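Long-range contacts in glycosyl hydrolase (Rhizobium leguminosarum bv. trifolii, PDB 5NDX), which probably hydrolyses O-glycosidic bonds as a family 39 glycoside hydrolase and is a bacterial orthologue of human alpha-L-iduronidase: residues A[351-359]-A[542-551]; A[372-382]-A[397-408]. The protein carries 2 engineered substitutions. All coordinates share one frame; numbering follows the deposited sequence.

Contact 1 of 2, residues A[351-359]-A[542-551]; sequences DVDRTPPFD and RYLGLGGREE. Unlike the reference sequence in segment 351-359: Thr355 (reference Ala).
Val352 sets its two methyl branches against strand 542-545. CG2 rests near the carbonyl oxygen and guanidinium of Arg542. CG1 meets Tyr543 CD1 at 4.0 Å. Next along the chain, Asp353 faces the same arginine. Its OD2 takes a hydrogen bond from Arg542 NH1 at 3.0 Å, from above the carboxylate plane, while Arg542 NH2 makes a weak bond to Asp353 OD1. The arginine reaches it with CG anti to the backbone N (chi1 175°) and the chain extended to NE. Its side-on grip, NE and NH2, goes to the two oxygens of Glu550, one to each, so one guanidinium joins two carboxylates. A leucine in place of Arg542 would probably leave Asp353 and Glu550 without their shared cation and the 352-353 turn less firmly held.

Further on, Pro357 lays CB against Leu544 CB at 3.9 Å. Phe358 N then donates to Leu544 O at 3.0 Å. The Phe358 ring packs obliquely against Tyr543, with CZ 3.9 Å from CD1 of that residue. Gln40 of helix 36-45 touches the side chains of both.

Asp359 ends the segment with a buried carboxylate. OD2 accepts from Leu546 N and from Arg549 NH2, each at 2.9 Å and from opposite faces of its plane. OD1 lies 2.5 Å from Glu551 OE2. Arg487 of helix 480-489 bridges OD1 as well. Gly545 is packed so closely here that a CB would strike Asp359 OD2.

Strands 536-545 and 549-557 form a beta hairpin with a short glycine-containing turn. The contact docks the tip of this hairpin, part of a three-stranded antiparallel sheet, against the loop 351-357 and the start of strand 358-362.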
loop_
_atom_site.group_PDB
_atom_site.type_symbol
_atom_site.label_atom_id
_atom_site.label_comp_id
_atom_site.label_asym_id
_atom_site.label_seq_id
_atom_site.Cartn_x
_atom_site.Cartn_y
_atom_site.Cartn_z
ATOM N N ASP A 351 26.671 1.306 -2.767
ATOM C CA ASP A 351 27.368 0.087 -3.122
ATOM C C ASP A 351 26.875 -1.106 -2.262
ATOM O O ASP A 351 27.082 -1.169 -1.049
ATOM C CB ASP A 351 28.882 0.296 -3.013
ATOM C CG ASP A 351 29.703 -0.872 -3.591
ATOM O OD1 ASP A 351 29.164 -1.742 -4.304
ATOM O OD2 ASP A 351 30.924 -0.921 -3.333
ATOM N N VAL A 352 26.194 -2.038 -2.924
ATOM C CA VAL A 352 25.697 -3.270 -2.300
ATOM C C VAL A 352 26.825 -4.265 -1.931
ATOM O O VAL A 352 26.594 -5.139 -1.120
ATOM C CB VAL A 352 24.611 -3.978 -3.170
ATOM C CG1 VAL A 352 23.388 -3.068 -3.354
ATOM C CG2 VAL A 352 25.174 -4.457 -4.520
ATOM N N ASP A 353 28.024 -4.131 -2.505
ATOM C CA ASP A 353 29.191 -4.930 -2.054
ATOM C C ASP A 353 29.719 -4.566 -0.644
ATOM O O ASP A 353 30.504 -5.325 -0.089
ATOM C CB ASP A 353 30.355 -4.821 -3.032
ATOM C CG ASP A 353 30.095 -5.508 -4.356
ATOM O OD1 ASP A 353 30.125 -6.751 -4.409
ATOM O OD2 ASP A 353 29.962 -4.790 -5.369
ATOM N N ARG A 354 29.306 -3.415 -0.086
ATOM C CA ARG A 354 29.697 -3.000 1.291
ATOM C C ARG A 354 28.736 -3.581 2.322
ATOM O O ARG A 354 29.165 -4.224 3.287
ATOM C CB ARG A 354 29.745 -1.458 1.495
ATOM C CG ARG A 354 30.292 -0.587 0.358
ATOM C CD ARG A 354 31.641 -1.018 -0.237
ATOM N NE ARG A 354 32.741 -1.019 0.742
ATOM C CZ ARG A 354 33.416 -2.091 1.188
ATOM N NH1 ARG A 354 33.159 -3.329 0.752
ATOM N NH2 ARG A 354 34.384 -1.918 2.092
ATOM N N THR A 355 27.442 -3.344 2.111
ATOM C CA THR A 355 26.415 -3.669 3.089
ATOM C C THR A 355 26.074 -5.150 3.103
ATOM O O THR A 355 26.320 -5.892 2.145
ATOM C CB THR A 355 25.098 -2.873 2.877
ATOM O OG1 THR A 355 24.955 -2.550 1.487
ATOM C CG2 THR A 355 25.067 -1.597 3.717
ATOM N N PRO A 356 25.522 -5.599 4.215
ATOM C CA PRO A 356 25.183 -7.020 4.282
ATOM C C PRO A 356 24.202 -7.457 3.167
ATOM O O PRO A 356 23.268 -6.751 2.874
ATOM C CB PRO A 356 24.569 -7.159 5.668
ATOM C CG PRO A 356 25.224 -6.064 6.456
ATOM C CD PRO A 356 25.330 -4.920 5.506
ATOM N N PRO A 357 24.453 -8.597 2.534
ATOM C CA PRO A 357 23.539 -9.095 1.525
ATOM C C PRO A 357 22.164 -9.551 2.150
ATOM O O PRO A 357 22.046 -9.645 3.378
ATOM C CB PRO A 357 24.306 -10.262 0.924
ATOM C CG PRO A 357 25.160 -10.756 2.022
ATOM C CD PRO A 357 25.517 -9.570 2.867
ATOM N N PHE A 358 21.134 -9.736 1.316
ATOM C CA PHE A 358 19.783 -9.961 1.835
ATOM C C PHE A 358 18.891 -10.462 0.753
ATOM O O PHE A 358 19.166 -10.258 -0.429
ATOM C CB PHE A 358 19.152 -8.679 2.452
ATOM C CG PHE A 358 18.821 -7.622 1.430
ATOM C CD1 PHE A 358 19.822 -6.779 0.926
ATOM C CD2 PHE A 358 17.534 -7.493 0.922
ATOM C CE1 PHE A 358 19.530 -5.847 -0.065
ATOM C CE2 PHE A 358 17.250 -6.572 -0.051
ATOM C CZ PHE A 358 18.240 -5.739 -0.540
ATOM N N ASP A 359 17.815 -11.102 1.187
ATOM C CA ASP A 359 16.697 -11.452 0.359
ATOM C C ASP A 359 15.434 -10.998 1.078
ATOM O O ASP A 359 15.312 -11.135 2.319
ATOM C CB ASP A 359 16.679 -12.947 0.096
ATOM C CG ASP A 359 17.679 -13.366 -0.978
ATOM O OD1 ASP A 359 17.372 -13.173 -2.163
ATOM O OD2 ASP A 359 18.768 -13.882 -0.637
ATOM N N ARG A 542 21.692 -4.493 -9.734
ATOM C CA ARG A 542 22.428 -5.542 -9.061
ATOM C C ARG A 542 22.225 -5.539 -7.548
ATOM O O ARG A 542 22.314 -4.523 -6.898
ATOM C CB ARG A 542 23.914 -5.389 -9.382
ATOM C CG ARG A 542 24.829 -6.348 -8.640
ATOM C CD ARG A 542 26.132 -6.541 -9.431
ATOM N NE ARG A 542 27.022 -7.468 -8.749
ATOM C CZ ARG A 542 27.799 -7.150 -7.712
ATOM N NH1 ARG A 542 27.817 -5.930 -7.192
ATOM N NH2 ARG A 542 28.557 -8.095 -7.166
ATOM N N TYR A 543 21.964 -6.714 -6.986
ATOM C CA TYR A 543 21.963 -6.898 -5.542
ATOM C C TYR A 543 22.702 -8.162 -5.229
ATOM O O TYR A 543 22.898 -8.999 -6.111
ATOM C CB TYR A 543 20.508 -7.020 -5.006
ATOM C CG TYR A 543 19.796 -5.717 -5.053
ATOM C CD1 TYR A 543 19.843 -4.835 -3.986
ATOM C CD2 TYR A 543 19.119 -5.334 -6.177
ATOM C CE1 TYR A 543 19.201 -3.606 -4.041
ATOM C CE2 TYR A 543 18.469 -4.092 -6.247
ATOM C CZ TYR A 543 18.491 -3.257 -5.169
ATOM O OH TYR A 543 17.845 -2.074 -5.259
ATOM N N LEU A 544 23.074 -8.308 -3.962
ATOM C CA LEU A 544 23.589 -9.574 -3.482
ATOM C C LEU A 544 22.602 -10.175 -2.476
ATOM O O LEU A 544 22.230 -9.520 -1.478
ATOM C CB LEU A 544 24.969 -9.397 -2.834
ATOM C CG LEU A 544 26.064 -8.896 -3.793
ATOM C CD1 LEU A 544 27.368 -8.622 -3.031
ATOM C CD2 LEU A 544 26.299 -9.921 -4.889
ATOM N N GLY A 545 22.209 -11.415 -2.746
ATOM C CA GLY A 545 21.382 -12.210 -1.849
ATOM C C GLY A 545 22.198 -12.900 -0.772
ATOM O O GLY A 545 23.424 -12.808 -0.760
ATOM N N LEU A 546 21.513 -13.575 0.131
ATOM C CA LEU A 546 22.166 -14.350 1.214
ATOM C C LEU A 546 23.273 -15.216 0.671
ATOM O O LEU A 546 23.086 -15.860 -0.346
ATOM C CB LEU A 546 21.182 -15.296 1.882
ATOM C CG LEU A 546 20.293 -14.768 2.994
ATOM C CD1 LEU A 546 19.856 -15.960 3.858
ATOM C CD2 LEU A 546 20.975 -13.751 3.885
ATOM N N GLY A 547 24.409 -15.230 1.364
ATOM C CA GLY A 547 25.609 -15.957 0.904
ATOM C C GLY A 547 26.353 -15.294 -0.239
ATOM O O GLY A 547 27.186 -15.929 -0.873
ATOM N N GLY A 548 26.087 -14.012 -0.500
ATOM C CA GLY A 548 26.707 -13.301 -1.623
ATOM C C GLY A 548 26.305 -13.780 -3.020
ATOM O O GLY A 548 27.058 -13.589 -3.975
ATOM N N ARG A 549 25.124 -14.374 -3.169
ATOM C CA ARG A 549 24.598 -14.750 -4.495
ATOM C C ARG A 549 24.260 -13.524 -5.367
ATOM O O ARG A 549 23.689 -12.551 -4.885
ATOM C CB ARG A 549 23.334 -15.580 -4.276
ATOM C CG ARG A 549 22.574 -15.995 -5.533
ATOM C CD ARG A 549 21.257 -16.715 -5.199
ATOM N NE ARG A 549 20.641 -16.232 -3.943
ATOM C CZ ARG A 549 20.658 -16.853 -2.753
ATOM N NH1 ARG A 549 21.216 -18.069 -2.592
ATOM N NH2 ARG A 549 20.095 -16.235 -1.710
ATOM N N GLU A 550 24.571 -13.588 -6.662
ATOM C CA GLU A 550 24.303 -12.483 -7.566
ATOM C C GLU A 550 22.821 -12.437 -7.832
ATOM O O GLU A 550 22.210 -13.467 -8.094
ATOM C CB GLU A 550 25.045 -12.638 -8.909
ATOM C CG GLU A 550 26.554 -12.340 -8.847
ATOM C CD GLU A 550 26.850 -10.872 -8.624
ATOM O OE1 GLU A 550 26.091 -9.998 -9.108
ATOM O OE2 GLU A 550 27.864 -10.562 -7.954
ATOM N N GLU A 551 22.238 -11.254 -7.742
ATOM C CA GLU A 551 20.799 -11.114 -8.060
ATOM C C GLU A 551 20.588 -9.856 -8.880
ATOM O O GLU A 551 21.398 -8.915 -8.806
ATOM C CB GLU A 551 19.943 -11.037 -6.781
ATOM C CG GLU A 551 19.991 -12.296 -5.937
ATOM C CD GLU A 551 19.178 -12.239 -4.643
ATOM O OE1 GLU A 551 18.761 -11.142 -4.240
ATOM O OE2 GLU A 551 19.008 -13.312 -4.041
#

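Contact 2 of 2, residues A[372-382]-A[397-408]; sequences LATLGDTVCKV and ILPTRLPGGGVS. Unlike the reference sequence in segment 397-408: Val407 (reference Leu).
Thr400 OG1 is the link between the loop at Gly376 and strand 407-413. It accepts from Gly376 N at 2.8 Å, in a nearly straight bond, and donates to Ser408 O at 2.6 Å. The hydroxyl gets there by sitting between the backbone N and the carbonyl carbon (chi1 67°). Ser408 O also takes Thr400 N, so that oxygen has two donors. Gly376 fits because a CB there would run into Arg401 O.

Leu375 lies across the threonine at about a right angle. CD2 passes 3.4 Å from Ser408 O, and CD1 meets Leu398 CD1. Leu372 CD2 touches that same leucine branch. Ser408 OG stands opposite its backbone N (chi1 180°), turned to the 374 loop, and gives a weak bond to Thr374 O. The stronger partner of this hydroxyl is Gln521, while Thr374 OG1 bonds Leu371 O.

Val379 and Thr400 form an antiparallel non-hydrogen-bonded pair, though the short axes of strands 378-382 and 397-401 are 112° apart. Arg401 N donates to Thr378 O at 2.8 Å. Cys380 N reaches Pro399 O at 3.1 Å, from above the carbonyl plane. Cys380 SG packs beside the Arg401 backbone.

Arg401 leaves the backbone extended, then bends at chi3. This lays its guanidinium alongside Thr378, whose CG2 is 4.0 Å above one face. Thr378 OG1 donates to Asp377 OD1. Farther along, Val382 CG1 crosses Pro399 at CG, 3.8 Å away.

Leu372, Leu375 and Leu398 make an apolar patch. The grip rests mainly on backbone bonds and the Thr400 hydroxyl, with the weak Ser408 bond tying strand 407-413 to the loop. Asp377 and Arg401, beyond salt-bridge range, may add a longer-range attraction.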
loop_
_atom_site.group_PDB
_atom_site.type_symbol
_atom_site.label_atom_id
_atom_site.label_comp_id
_atom_site.label_asym_id
_atom_site.label_seq_id
_atom_site.Cartn_x
_atom_site.Cartn_y
_atom_site.Cartn_z
ATOM N N LEU A 372 -6.384 -5.769 -4.660
ATOM C CA LEU A 372 -7.291 -4.621 -4.525
ATOM C C LEU A 372 -7.019 -3.508 -5.594
ATOM O O LEU A 372 -7.944 -2.770 -5.989
ATOM C CB LEU A 372 -7.209 -4.032 -3.108
ATOM C CG LEU A 372 -7.695 -4.921 -1.965
ATOM C CD1 LEU A 372 -7.225 -4.406 -0.626
ATOM C CD2 LEU A 372 -9.191 -4.954 -1.955
ATOM N N ALA A 373 -5.776 -3.432 -6.068
ATOM C CA ALA A 373 -5.369 -2.429 -7.029
ATOM C C ALA A 373 -6.077 -2.628 -8.362
ATOM O O ALA A 373 -6.178 -1.674 -9.098
ATOM C CB ALA A 373 -3.877 -2.489 -7.252
ATOM N N THR A 374 -6.557 -3.851 -8.644
ATOM C CA THR A 374 -7.285 -4.152 -9.880
ATOM C C THR A 374 -8.710 -3.695 -9.931
ATOM O O THR A 374 -9.364 -3.910 -10.950
ATOM C CB THR A 374 -7.300 -5.674 -10.190
ATOM O OG1 THR A 374 -8.132 -6.386 -9.233
ATOM C CG2 THR A 374 -5.893 -6.219 -10.167
ATOM N N LEU A 375 -9.238 -3.130 -8.846
ATOM C CA LEU A 375 -10.620 -2.743 -8.830
ATOM C C LEU A 375 -10.884 -1.583 -9.798
ATOM O O LEU A 375 -9.995 -0.822 -10.136
ATOM C CB LEU A 375 -11.072 -2.391 -7.424
ATOM C CG LEU A 375 -11.270 -3.594 -6.476
ATOM C CD1 LEU A 375 -11.286 -3.185 -5.010
ATOM C CD2 LEU A 375 -12.529 -4.348 -6.836
ATOM N N GLY A 376 -12.119 -1.535 -10.262
ATOM C CA GLY A 376 -12.585 -0.545 -11.202
ATOM C C GLY A 376 -13.054 0.751 -10.588
ATOM O O GLY A 376 -12.744 1.038 -9.445
ATOM N N ASP A 377 -13.811 1.538 -11.368
ATOM C CA ASP A 377 -14.116 2.918 -10.970
ATOM C C ASP A 377 -15.611 3.123 -10.721
ATOM O O ASP A 377 -16.057 4.248 -10.450
ATOM C CB ASP A 377 -13.603 3.907 -12.005
ATOM C CG ASP A 377 -14.337 3.762 -13.372
ATOM O OD1 ASP A 377 -15.309 2.950 -13.548
ATOM O OD2 ASP A 377 -13.892 4.461 -14.298
ATOM N N THR A 378 -16.391 2.052 -10.791
ATOM C CA THR A 378 -17.824 2.170 -10.588
ATOM C C THR A 378 -18.334 0.971 -9.805
ATOM O O THR A 378 -18.004 -0.155 -10.147
ATOM C CB THR A 378 -18.542 2.246 -11.968
ATOM O OG1 THR A 378 -17.960 3.279 -12.775
ATOM C CG2 THR A 378 -19.930 2.584 -11.789
ATOM N N VAL A 379 -19.139 1.194 -8.772
ATOM C CA VAL A 379 -19.793 0.092 -8.053
ATOM C C VAL A 379 -20.972 -0.438 -8.862
ATOM O O VAL A 379 -21.747 0.327 -9.379
ATOM C CB VAL A 379 -20.225 0.525 -6.653
ATOM C CG1 VAL A 379 -20.955 -0.594 -5.926
ATOM C CG2 VAL A 379 -19.004 0.978 -5.842
ATOM N N CYS A 380 -21.066 -1.747 -9.004
ATOM C CA CYS A 380 -22.214 -2.426 -9.659
ATOM C C CYS A 380 -23.187 -2.938 -8.640
ATOM O O CYS A 380 -22.812 -3.238 -7.510
ATOM C CB CYS A 380 -21.806 -3.741 -10.300
ATOM S SG CYS A 380 -20.487 -3.672 -11.418
ATOM N N LYS A 381 -24.403 -3.154 -9.083
ATOM C CA LYS A 381 -25.446 -3.721 -8.241
ATOM C C LYS A 381 -25.134 -5.190 -7.945
ATOM O O LYS A 381 -24.699 -5.943 -8.815
ATOM C CB LYS A 381 -26.767 -3.579 -8.963
ATOM C CG LYS A 381 -28.002 -4.211 -8.333
ATOM C CD LYS A 381 -29.063 -4.392 -9.453
ATOM C CE LYS A 381 -30.103 -5.487 -9.197
ATOM N NZ LYS A 381 -31.068 -5.017 -8.152
ATOM N N VAL A 382 -25.345 -5.568 -6.711
ATOM C CA VAL A 382 -25.162 -6.941 -6.316
ATOM C C VAL A 382 -26.382 -7.376 -5.532
ATOM O O VAL A 382 -26.913 -6.624 -4.750
ATOM C CB VAL A 382 -23.814 -7.153 -5.528
ATOM C CG1 VAL A 382 -23.602 -6.078 -4.517
ATOM C CG2 VAL A 382 -23.790 -8.500 -4.810
ATOM N N ILE A 397 -18.100 -8.097 -0.060
ATOM C CA ILE A 397 -17.825 -7.955 -1.483
ATOM C C ILE A 397 -17.548 -6.503 -1.915
ATOM O O ILE A 397 -18.139 -5.599 -1.365
ATOM C CB ILE A 397 -18.972 -8.582 -2.273
ATOM C CG1 ILE A 397 -18.568 -8.738 -3.743
ATOM C CG2 ILE A 397 -20.273 -7.765 -2.149
ATOM C CD1 ILE A 397 -19.522 -9.624 -4.487
ATOM N N LEU A 398 -16.607 -6.288 -2.846
ATOM C CA LEU A 398 -16.407 -4.979 -3.527
ATOM C C LEU A 398 -16.589 -5.270 -5.024
ATOM O O LEU A 398 -15.676 -5.781 -5.679
ATOM C CB LEU A 398 -15.025 -4.384 -3.249
ATOM C CG LEU A 398 -14.710 -4.084 -1.764
ATOM C CD1 LEU A 398 -13.225 -3.897 -1.572
ATOM C CD2 LEU A 398 -15.476 -2.842 -1.292
ATOM N N PRO A 399 -17.776 -4.973 -5.566
ATOM C CA PRO A 399 -18.114 -5.334 -6.919
ATOM C C PRO A 399 -18.021 -4.127 -7.806
ATOM O O PRO A 399 -18.758 -3.174 -7.586
ATOM C CB PRO A 399 -19.552 -5.826 -6.793
ATOM C CG PRO A 399 -20.114 -4.997 -5.686
ATOM C CD PRO A 399 -18.959 -4.503 -4.817
ATOM N N THR A 400 -17.055 -4.127 -8.737
ATOM C CA THR A 400 -16.783 -2.958 -9.561
ATOM C C THR A 400 -16.816 -3.278 -11.049
ATOM O O THR A 400 -16.525 -4.399 -11.458
ATOM C CB THR A 400 -15.440 -2.279 -9.240
ATOM O OG1 THR A 400 -14.355 -3.138 -9.611
ATOM C CG2 THR A 400 -15.367 -1.874 -7.784
ATOM N N ARG A 401 -17.172 -2.269 -11.831
ATOM C CA ARG A 401 -17.062 -2.289 -13.315
ATOM C C ARG A 401 -15.764 -1.606 -13.714
ATOM O O ARG A 401 -15.408 -0.563 -13.175
ATOM C CB ARG A 401 -18.249 -1.565 -13.970
ATOM C CG ARG A 401 -18.470 -1.773 -15.493
ATOM C CD ARG A 401 -19.607 -0.833 -15.982
ATOM N NE ARG A 401 -19.159 0.563 -15.828
ATOM C CZ ARG A 401 -19.893 1.690 -15.944
ATOM N NH1 ARG A 401 -21.193 1.636 -16.224
ATOM N NH2 ARG A 401 -19.278 2.904 -15.757
ATOM N N LEU A 402 -15.070 -2.216 -14.644
ATOM C CA LEU A 402 -13.832 -1.670 -15.214
ATOM C C LEU A 402 -14.125 -0.711 -16.411
ATOM O O LEU A 402 -15.066 -0.938 -17.179
ATOM C CB LEU A 402 -12.948 -2.809 -15.711
ATOM C CG LEU A 402 -12.459 -3.784 -14.623
ATOM C CD1 LEU A 402 -11.988 -5.082 -15.238
ATOM C CD2 LEU A 402 -11.342 -3.123 -13.873
ATOM N N PRO A 403 -13.321 0.332 -16.568
ATOM C CA PRO A 403 -13.340 1.091 -17.840
ATOM C C PRO A 403 -13.132 0.172 -19.002
ATOM O O PRO A 403 -12.230 -0.674 -18.965
ATOM C CB PRO A 403 -12.118 2.018 -17.736
ATOM C CG PRO A 403 -11.875 2.172 -16.244
ATOM C CD PRO A 403 -12.339 0.870 -15.606
ATOM N N GLY A 404 -13.989 0.287 -20.007
ATOM C CA GLY A 404 -13.860 -0.545 -21.172
ATOM C C GLY A 404 -14.727 -1.785 -21.081
ATOM O O GLY A 404 -14.777 -2.539 -22.032
ATOM N N GLY A 405 -15.408 -1.987 -19.955
ATOM C CA GLY A 405 -16.321 -3.098 -19.769
ATOM C C GLY A 405 -15.694 -4.181 -18.887
ATOM O O GLY A 405 -14.458 -4.298 -18.708
ATOM N N GLY A 406 -16.545 -5.020 -18.358
ATOM C CA GLY A 406 -16.032 -6.136 -17.561
ATOM C C GLY A 406 -16.009 -5.733 -16.112
ATOM O O GLY A 406 -16.375 -4.585 -15.788
ATOM N N VAL A 407 -15.668 -6.690 -15.240
ATOM C CA VAL A 407 -15.749 -6.448 -13.816
ATOM C C VAL A 407 -14.489 -6.889 -13.092
ATOM O O VAL A 407 -13.755 -7.746 -13.567
ATOM C CB VAL A 407 -17.018 -7.069 -13.188
ATOM C CG1 VAL A 407 -18.253 -6.519 -13.888
ATOM C CG2 VAL A 407 -17.004 -8.587 -13.243
ATOM N N SER A 408 -14.258 -6.251 -11.948
ATOM C CA SER A 408 -13.290 -6.660 -10.980
ATOM C C SER A 408 -14.015 -6.704 -9.662
ATOM O O SER A 408 -14.564 -5.687 -9.187
ATOM C CB SER A 408 -12.129 -5.671 -10.896
ATOM O OG SER A 408 -11.169 -6.107 -9.920
#

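How the contacts relate
Contact 2 is nested along the chain inside the loop that contact 1 closes, yet the two do not touch. Their centres are 41 Å apart, their nearest atoms about 22 Å, and they lie on opposite sides of the chain's centre. Contact 1 joins the hairpin of strands 536-545 and 549-557 to the loop 351-357 and strand 358-362, shortly before helix 364-372. Contact 2 begins at the end of that helix and builds neighbouring strands of the nine-stranded mixed sheet. Neither lines the ligand pocket. The Asp377 side chain is about 9 Å from a bound 8U8 ligand. Each contact has a sulfate about 4 Å from one side chain, Arg549 or Val379, probably from the crystallisation liquor.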